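Local coordinates for protein ATP phosphoribosyltransferase regulatory subunit (Bacillus halodurans, PDB 3OD1) that is probably required, together with its HisG partner, for the first step of histidine biosynthesis and may let histidine feed back on that step, at residues B[198-203]-B[215-220]; B[180-183]-B[188-191]; B[269-274]-B[282-287]; B[231-236]-B[244-249]. All coordinates share one frame; numbering follows the deposited sequence.

Interaction 1 of 4, residues B[198-203]-B[215-220]; sequences VGYREH and SRLMNL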
loop_
_atom_site.group_PDB
_atom_site.type_symbol
_atom_site.label_atom_id
_atom_site.label_comp_id
_atom_site.label_asym_id
_atom_site.label_seq_id
_atom_site.Cartn_x
_atom_site.Cartn_y
_atom_site.Cartn_z
ATOM N N VAL B 198 -32.388 -0.472 25.009
ATOM C CA VAL B 198 -33.538 -1.237 25.464
ATOM C C VAL B 198 -33.115 -2.168 26.594
ATOM O O VAL B 198 -33.724 -2.181 27.663
ATOM C CB VAL B 198 -34.167 -2.045 24.307
ATOM C CG1 VAL B 198 -35.278 -2.940 24.820
ATOM C CG2 VAL B 198 -34.691 -1.101 23.231
ATOM N N GLY B 199 -32.060 -2.940 26.353
ATOM C CA GLY B 199 -31.523 -3.840 27.359
ATOM C C GLY B 199 -31.012 -3.072 28.564
ATOM O O GLY B 199 -31.181 -3.496 29.708
ATOM N N TYR B 200 -30.392 -1.929 28.292
ATOM C CA TYR B 200 -29.834 -1.066 29.322
ATOM C C TYR B 200 -30.911 -0.553 30.274
ATOM O O TYR B 200 -30.743 -0.618 31.496
ATOM C CB TYR B 200 -29.094 0.096 28.662
ATOM C CG TYR B 200 -28.515 1.129 29.602
ATOM C CD1 TYR B 200 -27.156 1.149 29.892
ATOM C CD2 TYR B 200 -29.320 2.112 30.165
ATOM C CE1 TYR B 200 -26.618 2.106 30.728
ATOM C CE2 TYR B 200 -28.793 3.070 31.006
ATOM C CZ TYR B 200 -27.443 3.061 31.285
ATOM O OH TYR B 200 -26.921 4.022 32.116
ATOM N N ARG B 201 -32.014 -0.048 29.725
ATOM C CA ARG B 201 -33.125 0.418 30.560
ATOM C C ARG B 201 -33.707 -0.729 31.384
ATOM O O ARG B 201 -33.988 -0.572 32.569
ATOM C CB ARG B 201 -34.232 1.067 29.718
ATOM C CG ARG B 201 -33.835 2.356 29.022
ATOM C CD ARG B 201 -34.935 2.810 28.058
ATOM N NE ARG B 201 -34.437 3.681 26.993
ATOM C CZ ARG B 201 -34.185 4.979 27.149
ATOM N NH1 ARG B 201 -34.374 5.555 28.331
ATOM N NH2 ARG B 201 -33.736 5.698 26.127
ATOM N N GLU B 202 -33.878 -1.883 30.747
ATOM C CA GLU B 202 -34.441 -3.050 31.412
ATOM C C GLU B 202 -33.547 -3.475 32.574
ATOM O O GLU B 202 -34.030 -3.798 33.657
ATOM C CB GLU B 202 -34.599 -4.204 30.418
ATOM C CG GLU B 202 -35.633 -5.246 30.821
ATOM C CD GLU B 202 -37.065 -4.771 30.602
ATOM O OE1 GLU B 202 -37.949 -5.143 31.407
ATOM O OE2 GLU B 202 -37.306 -4.025 29.625
ATOM N N HIS B 203 -32.239 -3.461 32.338
ATOM C CA HIS B 203 -31.269 -3.888 33.336
ATOM C C HIS B 203 -31.236 -2.953 34.539
ATOM O O HIS B 203 -31.113 -3.398 35.684
ATOM C CB HIS B 203 -29.874 -3.981 32.720
ATOM C CG HIS B 203 -28.852 -4.560 33.644
ATOM N ND1 HIS B 203 -27.763 -3.843 34.096
ATOM C CD2 HIS B 203 -28.759 -5.784 34.217
ATOM C CE1 HIS B 203 -27.040 -4.604 34.896
ATOM N NE2 HIS B 203 -27.623 -5.787 34.987
ATOM N N SER B 215 -32.608 6.929 38.130
ATOM C CA SER B 215 -32.817 8.093 37.268
ATOM C C SER B 215 -31.505 8.626 36.707
ATOM O O SER B 215 -31.447 9.063 35.558
ATOM C CB SER B 215 -33.538 9.209 38.026
ATOM O OG SER B 215 -34.770 8.747 38.544
ATOM N N ARG B 216 -30.463 8.617 37.531
ATOM C CA ARG B 216 -29.152 9.054 37.086
ATOM C C ARG B 216 -28.698 8.165 35.932
ATOM O O ARG B 216 -28.446 8.651 34.832
ATOM C CB ARG B 216 -28.139 9.025 38.237
ATOM C CG ARG B 216 -28.467 9.978 39.395
ATOM C CD ARG B 216 -27.195 10.479 40.081
ATOM N NE ARG B 216 -26.618 9.483 40.980
ATOM C CZ ARG B 216 -25.318 9.362 41.251
ATOM N NH1 ARG B 216 -24.910 8.420 42.090
ATOM N NH2 ARG B 216 -24.424 10.164 40.684
ATOM N N LEU B 217 -28.614 6.860 36.182
ATOM C CA LEU B 217 -28.209 5.914 35.150
ATOM C C LEU B 217 -29.062 6.085 33.898
ATOM O O LEU B 217 -28.560 6.028 32.771
ATOM C CB LEU B 217 -28.304 4.476 35.666
ATOM C CG LEU B 217 -27.292 4.108 36.755
ATOM C CD1 LEU B 217 -27.436 2.658 37.173
ATOM C CD2 LEU B 217 -25.888 4.377 36.271
HETATM N N MSE B 218 -30.352 6.315 34.117
HETATM C CA MSE B 218 -31.324 6.455 33.041
HETATM C C MSE B 218 -31.069 7.707 32.199
HETATM O O MSE B 218 -31.125 7.665 30.957
HETATM C CB MSE B 218 -32.738 6.498 33.636
HETATM C CG MSE B 218 -33.771 5.741 32.834
HETATM SE SE MSE B 218 -33.321 3.858 32.667
HETATM C CE MSE B 218 -34.745 3.102 33.758
ATOM N N ASN B 219 -30.778 8.814 32.878
ATOM C CA ASN B 219 -30.591 10.096 32.206
ATOM C C ASN B 219 -29.304 10.185 31.382
ATOM O O ASN B 219 -29.167 11.059 30.526
ATOM C CB ASN B 219 -30.688 11.253 33.206
ATOM C CG ASN B 219 -32.126 11.564 33.594
ATOM O OD1 ASN B 219 -33.021 11.561 32.747
ATOM N ND2 ASN B 219 -32.353 11.829 34.877
ATOM N N LEU B 220 -28.365 9.278 31.642
ATOM C CA LEU B 220 -27.149 9.184 30.834
ATOM C C LEU B 220 -27.511 9.056 29.366
ATOM O O LEU B 220 -26.933 9.727 28.523
ATOM C CB LEU B 220 -26.314 7.976 31.254
ATOM C CG LEU B 220 -25.136 7.606 30.349
ATOM C CD1 LEU B 220 -24.182 8.788 30.183
ATOM C CD2 LEU B 220 -24.422 6.403 30.937
#
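Y200 on helix 197-206 donates its phenol OH to the backbone O of L217 on helix 211-220, the two atoms 2.7 Å apart. This is the polar part of the contact. The acceptor sits at the edge of the ring, in its plane, whereas the hydroxyl stands 40° out of the carbonyl plane and so follows no lone pair. L217 O also takes a weak backbone bond from L220 N. With CG anti to the backbone N (chi1 177°), the side chain is sent across toward helix 211-220, whose axis lies 10.3 Å away and runs antiparallel at 173°.

The van der Waals part has two places. Carbon groups surround the hydroxyl: L220 CD2 approaches Y200 OH to 3.6 Å and L217 CB approaches it to 3.8 Å. Farther along, M218, a selenomethionine, bends back so that its SE lies 4.0 Å from R201 CG, the two side chains roughly perpendicular. Its methyl CE comes within 3.9 Å of R201 O.

Together these contacts join consecutive helices into an antiparallel pair, while L188, F191 and L192 of helix 182-193 also touch Y200. A phenylalanine at Y200 would keep the ring but would probably leave the L217 carbonyl without its short side-chain bond. Chemically, this is a van der Waals contact with one hydrogen bond across the segments, from a buried tyrosine to a backbone carbonyl, consistent with a fixed position for the ring.

Interaction 2 of 4, residues B[180-183]-B[188-191]; sequences GNEQ and LRRF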
loop_
_atom_site.group_PDB
_atom_site.type_symbol
_atom_site.label_atom_id
_atom_site.label_comp_id
_atom_site.label_asym_id
_atom_site.label_seq_id
_atom_site.Cartn_x
_atom_site.Cartn_y
_atom_site.Cartn_z
ATOM N N GLY B 180 -21.055 1.033 42.321
ATOM C CA GLY B 180 -19.982 0.788 43.271
ATOM C C GLY B 180 -19.172 -0.487 43.098
ATOM O O GLY B 180 -18.286 -0.778 43.905
ATOM N N ASN B 181 -19.468 -1.250 42.051
ATOM C CA ASN B 181 -18.795 -2.523 41.813
ATOM C C ASN B 181 -18.331 -2.635 40.368
ATOM O O ASN B 181 -19.123 -2.459 39.445
ATOM C CB ASN B 181 -19.731 -3.686 42.161
ATOM C CG ASN B 181 -19.038 -5.035 42.115
ATOM O OD1 ASN B 181 -17.979 -5.188 41.507
ATOM N ND2 ASN B 181 -19.639 -6.028 42.763
ATOM N N GLU B 182 -17.048 -2.929 40.178
ATOM C CA GLU B 182 -16.469 -3.036 38.842
ATOM C C GLU B 182 -17.266 -3.976 37.943
ATOM O O GLU B 182 -17.411 -3.732 36.743
ATOM C CB GLU B 182 -15.014 -3.503 38.927
ATOM C CG GLU B 182 -14.296 -3.565 37.587
ATOM C CD GLU B 182 -13.817 -2.206 37.119
ATOM O OE1 GLU B 182 -13.549 -1.344 37.985
ATOM O OE2 GLU B 182 -13.702 -2.004 35.888
ATOM N N GLN B 183 -17.785 -5.048 38.530
ATOM C CA GLN B 183 -18.523 -6.052 37.774
ATOM C C GLN B 183 -19.894 -5.523 37.379
ATOM O O GLN B 183 -20.349 -5.734 36.255
ATOM C CB GLN B 183 -18.660 -7.345 38.580
ATOM C CG GLN B 183 -17.511 -7.604 39.548
ATOM C CD GLN B 183 -16.143 -7.384 38.920
ATOM O OE1 GLN B 183 -15.942 -7.627 37.729
ATOM N NE2 GLN B 183 -15.194 -6.919 39.728
ATOM N N LEU B 188 -23.293 -2.782 32.815
ATOM C CA LEU B 188 -23.910 -1.582 32.251
ATOM C C LEU B 188 -23.154 -1.082 31.014
ATOM O O LEU B 188 -23.767 -0.773 29.993
ATOM C CB LEU B 188 -24.008 -0.472 33.305
ATOM C CG LEU B 188 -25.218 -0.536 34.243
ATOM C CD1 LEU B 188 -25.044 0.388 35.454
ATOM C CD2 LEU B 188 -26.496 -0.208 33.487
ATOM N N ARG B 189 -21.827 -1.008 31.113
ATOM C CA ARG B 189 -20.981 -0.521 30.021
ATOM C C ARG B 189 -21.156 -1.362 28.756
ATOM O O ARG B 189 -21.076 -0.850 27.635
ATOM C CB ARG B 189 -19.505 -0.548 30.438
ATOM C CG ARG B 189 -18.723 0.719 30.098
ATOM C CD ARG B 189 -17.222 0.530 30.321
ATOM N NE ARG B 189 -16.940 -0.355 31.449
ATOM C CZ ARG B 189 -16.879 0.040 32.716
ATOM N NH1 ARG B 189 -17.080 1.310 33.033
ATOM N NH2 ARG B 189 -16.622 -0.839 33.672
ATOM N N ARG B 190 -21.374 -2.660 28.949
ATOM C CA ARG B 190 -21.577 -3.591 27.848
ATOM C C ARG B 190 -22.822 -3.224 27.040
ATOM O O ARG B 190 -22.796 -3.244 25.808
ATOM C CB ARG B 190 -21.703 -5.011 28.387
ATOM C CG ARG B 190 -22.165 -6.022 27.359
ATOM C CD ARG B 190 -21.030 -6.404 26.474
ATOM N NE ARG B 190 -19.872 -6.805 27.262
ATOM C CZ ARG B 190 -18.704 -7.143 26.730
ATOM N NH1 ARG B 190 -18.553 -7.121 25.407
ATOM N NH2 ARG B 190 -17.694 -7.498 27.519
ATOM N N PHE B 191 -23.906 -2.873 27.732
ATOM C CA PHE B 191 -25.116 -2.417 27.041
ATOM C C PHE B 191 -24.825 -1.199 26.161
ATOM O O PHE B 191 -25.289 -1.126 25.023
ATOM C CB PHE B 191 -26.246 -2.107 28.023
ATOM C CG PHE B 191 -26.880 -3.330 28.622
ATOM C CD1 PHE B 191 -27.682 -4.154 27.852
ATOM C CD2 PHE B 191 -26.669 -3.657 29.953
ATOM C CE1 PHE B 191 -28.267 -5.284 28.398
ATOM C CE2 PHE B 191 -27.253 -4.790 30.510
ATOM C CZ PHE B 191 -28.049 -5.604 29.732
#
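E182 and R189 belong to the same helix, 182-193, seven residues or about two turns apart, and the helix opens on a true N-cap at N181. The ion pair between them is the loose side of the contact. E182 OE2 and R189 NH2 are 3.8 Å apart, a long salt bridge without a hydrogen bond, and the carboxylate and guanidinium planes differ by 30°. The approach is oblique to the guanidinium. E182 is exposed, and only 64 Å² is buried between the segments, so the pair is probably no more than an electrostatic supplement.

The well-held side is that of R189, whose bond from CA to CB points toward the helix start. A bend at chi3 turns its guanidinium back along the helix, where NH2 has its stronger partner, the carboxylate of D186; NH1 makes a weak hydrogen bond to N172 of helix 168-179. L188, on another side of the helix, packs on L175 and V179 of that same neighbour.

At the helix start, G180 has positive phi, a conformation that glycine adopts easily, and it ends the preceding helix just before the next one begins. A carboxylate in the first turn, such as that of E182, would be favourably placed against the helix dipole. The cap itself is the bond from Q183 N to N181 OD1, 3.0 Å long with an N-H...O angle of 163°.

Interaction 3 of 4, residues B[269-274]-B[282-287]; sequences LTLVLH and VFEGYG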
loop_
_atom_site.group_PDB
_atom_site.type_symbol
_atom_site.label_atom_id
_atom_site.label_comp_id
_atom_site.label_asym_id
_atom_site.label_seq_id
_atom_site.Cartn_x
_atom_site.Cartn_y
_atom_site.Cartn_z
ATOM N N LEU B 269 -22.536 11.248 25.073
ATOM C CA LEU B 269 -21.897 10.714 26.263
ATOM C C LEU B 269 -22.271 9.255 26.499
ATOM O O LEU B 269 -21.827 8.658 27.465
ATOM C CB LEU B 269 -22.205 11.581 27.489
ATOM C CG LEU B 269 -21.235 12.752 27.691
ATOM C CD1 LEU B 269 -21.092 13.558 26.422
ATOM C CD2 LEU B 269 -21.658 13.655 28.857
ATOM N N THR B 270 -23.069 8.662 25.609
ATOM C CA THR B 270 -23.322 7.224 25.719
ATOM C C THR B 270 -22.239 6.429 24.983
ATOM O O THR B 270 -22.203 5.199 25.042
ATOM C CB THR B 270 -24.702 6.821 25.160
ATOM O OG1 THR B 270 -24.676 6.875 23.735
ATOM C CG2 THR B 270 -25.789 7.747 25.705
ATOM N N LEU B 271 -21.349 7.143 24.307
ATOM C CA LEU B 271 -20.396 6.501 23.405
ATOM C C LEU B 271 -19.361 5.682 24.163
ATOM O O LEU B 271 -18.609 6.216 24.973
ATOM C CB LEU B 271 -19.704 7.551 22.532
ATOM C CG LEU B 271 -18.786 7.030 21.423
ATOM C CD1 LEU B 271 -19.587 6.261 20.365
ATOM C CD2 LEU B 271 -18.024 8.182 20.796
ATOM N N VAL B 272 -19.344 4.378 23.903
ATOM C CA VAL B 272 -18.323 3.484 24.431
ATOM C C VAL B 272 -17.713 2.736 23.246
ATOM O O VAL B 272 -18.377 1.906 22.622
ATOM C CB VAL B 272 -18.925 2.459 25.417
ATOM C CG1 VAL B 272 -17.881 1.383 25.797
ATOM C CG2 VAL B 272 -19.492 3.156 26.663
ATOM N N LEU B 273 -16.462 3.038 22.910
ATOM C CA LEU B 273 -15.863 2.471 21.693
ATOM C C LEU B 273 -15.226 1.111 21.959
ATOM O O LEU B 273 -14.934 0.357 21.037
ATOM C CB LEU B 273 -14.828 3.434 21.087
ATOM C CG LEU B 273 -15.281 4.737 20.395
ATOM C CD1 LEU B 273 -14.074 5.492 19.842
ATOM C CD2 LEU B 273 -16.260 4.461 19.268
ATOM N N HIS B 274 -15.022 0.796 23.233
ATOM C CA HIS B 274 -14.253 -0.373 23.614
ATOM C C HIS B 274 -14.455 -0.571 25.110
ATOM O O HIS B 274 -14.695 0.394 25.838
ATOM C CB HIS B 274 -12.775 -0.131 23.286
ATOM C CG HIS B 274 -11.947 -1.378 23.232
ATOM N ND1 HIS B 274 -11.547 -2.052 24.366
ATOM C CD2 HIS B 274 -11.421 -2.057 22.184
ATOM C CE1 HIS B 274 -10.821 -3.102 24.018
ATOM N NE2 HIS B 274 -10.732 -3.129 22.701
ATOM N N VAL B 282 -13.297 10.170 23.487
ATOM C CA VAL B 282 -13.506 9.282 22.346
ATOM C C VAL B 282 -14.431 9.978 21.355
ATOM O O VAL B 282 -15.231 10.833 21.742
ATOM C CB VAL B 282 -14.122 7.915 22.759
ATOM C CG1 VAL B 282 -13.091 7.076 23.477
ATOM C CG2 VAL B 282 -15.370 8.111 23.639
ATOM N N PHE B 283 -14.298 9.626 20.079
ATOM C CA PHE B 283 -15.114 10.231 19.039
ATOM C C PHE B 283 -15.293 9.318 17.834
ATOM O O PHE B 283 -14.506 8.395 17.610
ATOM C CB PHE B 283 -14.553 11.589 18.600
ATOM C CG PHE B 283 -13.112 11.555 18.178
ATOM C CD1 PHE B 283 -12.766 11.338 16.853
ATOM C CD2 PHE B 283 -12.096 11.771 19.104
ATOM C CE1 PHE B 283 -11.433 11.315 16.452
ATOM C CE2 PHE B 283 -10.755 11.749 18.707
ATOM C CZ PHE B 283 -10.428 11.511 17.385
ATOM N N GLU B 284 -16.342 9.582 17.068
ATOM C CA GLU B 284 -16.541 8.883 15.810
ATOM C C GLU B 284 -17.248 9.785 14.821
ATOM O O GLU B 284 -18.047 10.640 15.213
ATOM C CB GLU B 284 -17.305 7.577 16.023
ATOM C CG GLU B 284 -18.692 7.766 16.555
ATOM C CD GLU B 284 -19.394 6.446 16.802
ATOM O OE1 GLU B 284 -18.726 5.385 16.768
ATOM O OE2 GLU B 284 -20.616 6.481 17.026
ATOM N N GLY B 285 -16.942 9.602 13.536
ATOM C CA GLY B 285 -17.475 10.462 12.502
ATOM C C GLY B 285 -18.475 9.727 11.641
ATOM O O GLY B 285 -18.291 8.543 11.347
ATOM N N TYR B 286 -19.531 10.436 11.249
ATOM C CA TYR B 286 -20.597 9.906 10.399
ATOM C C TYR B 286 -20.817 10.857 9.230
ATOM O O TYR B 286 -20.811 12.071 9.411
ATOM C CB TYR B 286 -21.915 9.814 11.185
ATOM C CG TYR B 286 -21.931 8.735 12.253
ATOM C CD1 TYR B 286 -22.316 7.434 11.938
ATOM C CD2 TYR B 286 -21.574 9.018 13.569
ATOM C CE1 TYR B 286 -22.324 6.443 12.888
ATOM C CE2 TYR B 286 -21.582 8.024 14.540
ATOM C CZ TYR B 286 -21.964 6.736 14.189
ATOM O OH TYR B 286 -21.991 5.716 15.119
ATOM N N GLY B 287 -21.031 10.313 8.038
ATOM C CA GLY B 287 -21.491 11.133 6.932
ATOM C C GLY B 287 -22.919 11.603 7.188
ATOM O O GLY B 287 -23.555 11.149 8.140
#
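L271 lays its methyl CD1 over one face of the E284 carboxylate, 3.6 Å from the central carbon CD. L273 stands on that same side, but its CD2 is displaced outward and meets E284 OE1 obliquely at 3.6 Å. From beyond the other face comes the hydroxyl of Y286, which bonds to E284 OE2; the OH to OE2 distance, 2.5 Å, is very short and its exact value deserves caution. The ring of F283 leaves the strand in the opposite sense and packs on V145, I146 and M149 of helix 139-155.

CG of E284 takes the crowded position between N and C (chi1 63°), and the chain runs extended from there, which carries the carboxylate under the leucines. Two further contacts join apolar side chains: L271 CD2 meets V282 CG2 at 3.9 Å, while L273 and V282 run antiparallel alongside one another, with L273 CD1 at 3.8 Å from V282 CB.

Strand 281-286 belongs to the large mixed sheet of the class II synthetase-like core, and V282 and E284 pair through their backbones with G166 and A164. The loop 269-274 shares no hydrogen bond with the strand and covers it by side chains. With an alanine at E284, the Y286 hydroxyl would probably lose its acceptor and a gap would open beneath L271. What results is a buried carboxylate with hydrocarbon over one face, and with Y286 OH, at a doubtfully short distance, beyond the other.

Interaction 4 of 4, residues B[231-236]-B[244-249]; sequences EEARGL and TALAEM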
loop_
_atom_site.group_PDB
_atom_site.type_symbol
_atom_site.label_atom_id
_atom_site.label_comp_id
_atom_site.label_asym_id
_atom_site.label_seq_id
_atom_site.Cartn_x
_atom_site.Cartn_y
_atom_site.Cartn_z
ATOM N N GLU B 231 -23.873 20.410 29.856
ATOM C CA GLU B 231 -24.452 21.072 31.021
ATOM C C GLU B 231 -25.384 20.125 31.771
ATOM O O GLU B 231 -25.267 19.962 32.986
ATOM C CB GLU B 231 -25.168 22.355 30.608
ATOM C CG GLU B 231 -24.267 23.316 29.854
ATOM C CD GLU B 231 -22.929 23.511 30.546
ATOM O OE1 GLU B 231 -22.902 23.513 31.796
ATOM O OE2 GLU B 231 -21.905 23.663 29.844
ATOM N N GLU B 232 -26.290 19.481 31.036
ATOM C CA GLU B 232 -27.174 18.474 31.614
ATOM C C GLU B 232 -26.374 17.311 32.212
ATOM O O GLU B 232 -26.840 16.618 33.117
ATOM C CB GLU B 232 -28.147 17.947 30.556
ATOM C CG GLU B 232 -28.243 18.810 29.300
ATOM C CD GLU B 232 -29.451 19.732 29.296
ATOM O OE1 GLU B 232 -29.537 20.620 30.171
ATOM O OE2 GLU B 232 -30.316 19.572 28.408
ATOM N N ALA B 233 -25.167 17.089 31.701
ATOM C CA ALA B 233 -24.340 16.000 32.204
ATOM C C ALA B 233 -23.833 16.310 33.611
ATOM O O ALA B 233 -23.616 15.403 34.421
ATOM C CB ALA B 233 -23.174 15.713 31.248
ATOM N N ARG B 234 -23.649 17.594 33.900
ATOM C CA ARG B 234 -23.126 18.014 35.203
ATOM C C ARG B 234 -24.010 17.579 36.379
ATOM O O ARG B 234 -23.513 17.308 37.469
ATOM C CB ARG B 234 -22.895 19.530 35.239
ATOM C CG ARG B 234 -21.756 19.999 34.348
ATOM C CD ARG B 234 -21.440 21.466 34.563
ATOM N NE ARG B 234 -21.213 22.155 33.297
ATOM C CZ ARG B 234 -20.049 22.193 32.654
ATOM N NH1 ARG B 234 -19.949 22.847 31.507
ATOM N NH2 ARG B 234 -18.985 21.578 33.155
ATOM N N GLY B 235 -25.316 17.490 36.143
ATOM C CA GLY B 235 -26.262 17.158 37.195
ATOM C C GLY B 235 -26.279 15.699 37.616
ATOM O O GLY B 235 -26.813 15.360 38.682
ATOM N N LEU B 236 -25.683 14.834 36.798
ATOM C CA LEU B 236 -25.752 13.391 37.034
ATOM C C LEU B 236 -24.628 12.846 37.898
ATOM O O LEU B 236 -24.723 11.729 38.402
ATOM C CB LEU B 236 -25.772 12.628 35.709
ATOM C CG LEU B 236 -27.020 12.852 34.863
ATOM C CD1 LEU B 236 -26.986 11.940 33.660
ATOM C CD2 LEU B 236 -28.262 12.598 35.714
ATOM N N THR B 244 -13.859 16.387 36.421
ATOM C CA THR B 244 -12.678 16.452 35.568
ATOM C C THR B 244 -12.988 16.089 34.112
ATOM O O THR B 244 -12.617 16.815 33.193
ATOM C CB THR B 244 -11.581 15.511 36.084
ATOM O OG1 THR B 244 -11.159 15.940 37.385
ATOM C CG2 THR B 244 -10.390 15.505 35.137
ATOM N N ALA B 245 -13.657 14.960 33.902
ATOM C CA ALA B 245 -14.037 14.544 32.547
ATOM C C ALA B 245 -14.895 15.601 31.860
ATOM O O ALA B 245 -14.671 15.937 30.696
ATOM C CB ALA B 245 -14.761 13.211 32.577
ATOM N N LEU B 246 -15.871 16.135 32.584
ATOM C CA LEU B 246 -16.713 17.191 32.038
ATOM C C LEU B 246 -15.870 18.420 31.670
ATOM O O LEU B 246 -16.131 19.080 30.667
ATOM C CB LEU B 246 -17.816 17.567 33.031
ATOM C CG LEU B 246 -19.012 16.612 33.126
ATOM C CD1 LEU B 246 -19.702 16.707 34.484
ATOM C CD2 LEU B 246 -19.998 16.867 32.000
ATOM N N ALA B 247 -14.854 18.715 32.478
ATOM C CA ALA B 247 -14.008 19.881 32.236
ATOM C C ALA B 247 -13.176 19.716 30.977
ATOM O O ALA B 247 -12.917 20.686 30.257
ATOM C CB ALA B 247 -13.099 20.149 33.436
ATOM N N GLU B 248 -12.746 18.486 30.719
ATOM C CA GLU B 248 -11.977 18.195 29.519
ATOM C C GLU B 248 -12.846 18.344 28.277
ATOM O O GLU B 248 -12.394 18.856 27.249
ATOM C CB GLU B 248 -11.354 16.807 29.608
ATOM C CG GLU B 248 -10.261 16.753 30.655
ATOM C CD GLU B 248 -9.737 15.360 30.888
ATOM O OE1 GLU B 248 -10.358 14.397 30.393
ATOM O OE2 GLU B 248 -8.701 15.229 31.569
HETATM N N MSE B 249 -14.102 17.927 28.383
HETATM C CA MSE B 249 -15.021 18.109 27.275
HETATM C C MSE B 249 -15.314 19.577 27.000
HETATM O O MSE B 249 -15.395 19.985 25.844
HETATM C CB MSE B 249 -16.295 17.280 27.450
HETATM C CG MSE B 249 -16.220 15.961 26.660
HETATM SE SE MSE B 249 -17.717 14.771 26.994
HETATM C CE MSE B 249 -17.711 14.837 28.946
#
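L246 of helix 240-258 pushes its forked end against A233 and R234 of helix 228-234, each methyl taking a different neighbour. CD2 meets A233 CB at a slant, 3.5 Å away, a tighter carbon pair than usual. CD1 turns to R234 and rests 3.7 Å from its CA, and 3.9 Å from its CG. With CG of L246 anti to the carbonyl carbon (chi1 -77°), the fork is held out toward the other helix, whose CA nearest to that of L246 belongs to R234.

The side chain of R234 passes L246 obliquely and bends at chi3, bringing the guanidinium past the leucine stem, where NH2 is 4.2 Å from L246 CB. Its direction is probably set within its own helix: it grips E231 side-on, with NE 2.6 Å from OE1 and NH1 2.7 Å from OE2. Both oxygens lie close to the guanidinium plane, but NE meets OE1 from above the carboxylate plane, 37° out of it. This two-point grip probably limits rotation of the guanidinium and is consistent with CG staying against L246 CD1 as the two side chains cross.

I230 and Y170 also touch L246, and Y170 OH bonds to A233 O, so helix 168-179 borders this pair of consecutive helices. The chemistry implies a division of labour: leucine and alanine make a close hydrocarbon joint, and the arginine adds CA and CG to it while its charge is paired with E231.

From the N terminus the chain closes interaction 2 first, within helix 182-193; interaction 1 then closes the turn between helices 197-206 and 211-220, interaction 4 the link between helices 228-234 and 240-258, and interaction 3 the loop leading into strand 281-286. All four follow in series; none nests or crosses. Interactions 1 and 2 touch where F191 packs on G199 and H203. R216 NH2, 2.8 Å from L236 O, joins interactions 1 and 4. L269 of interaction 3 meets A233, M249 and L220, tying the helical region inserted between strands 162-167 and 265-268 to the large sheet. Interactions 2 and 4 stay about 12 Å apart at their nearest atoms.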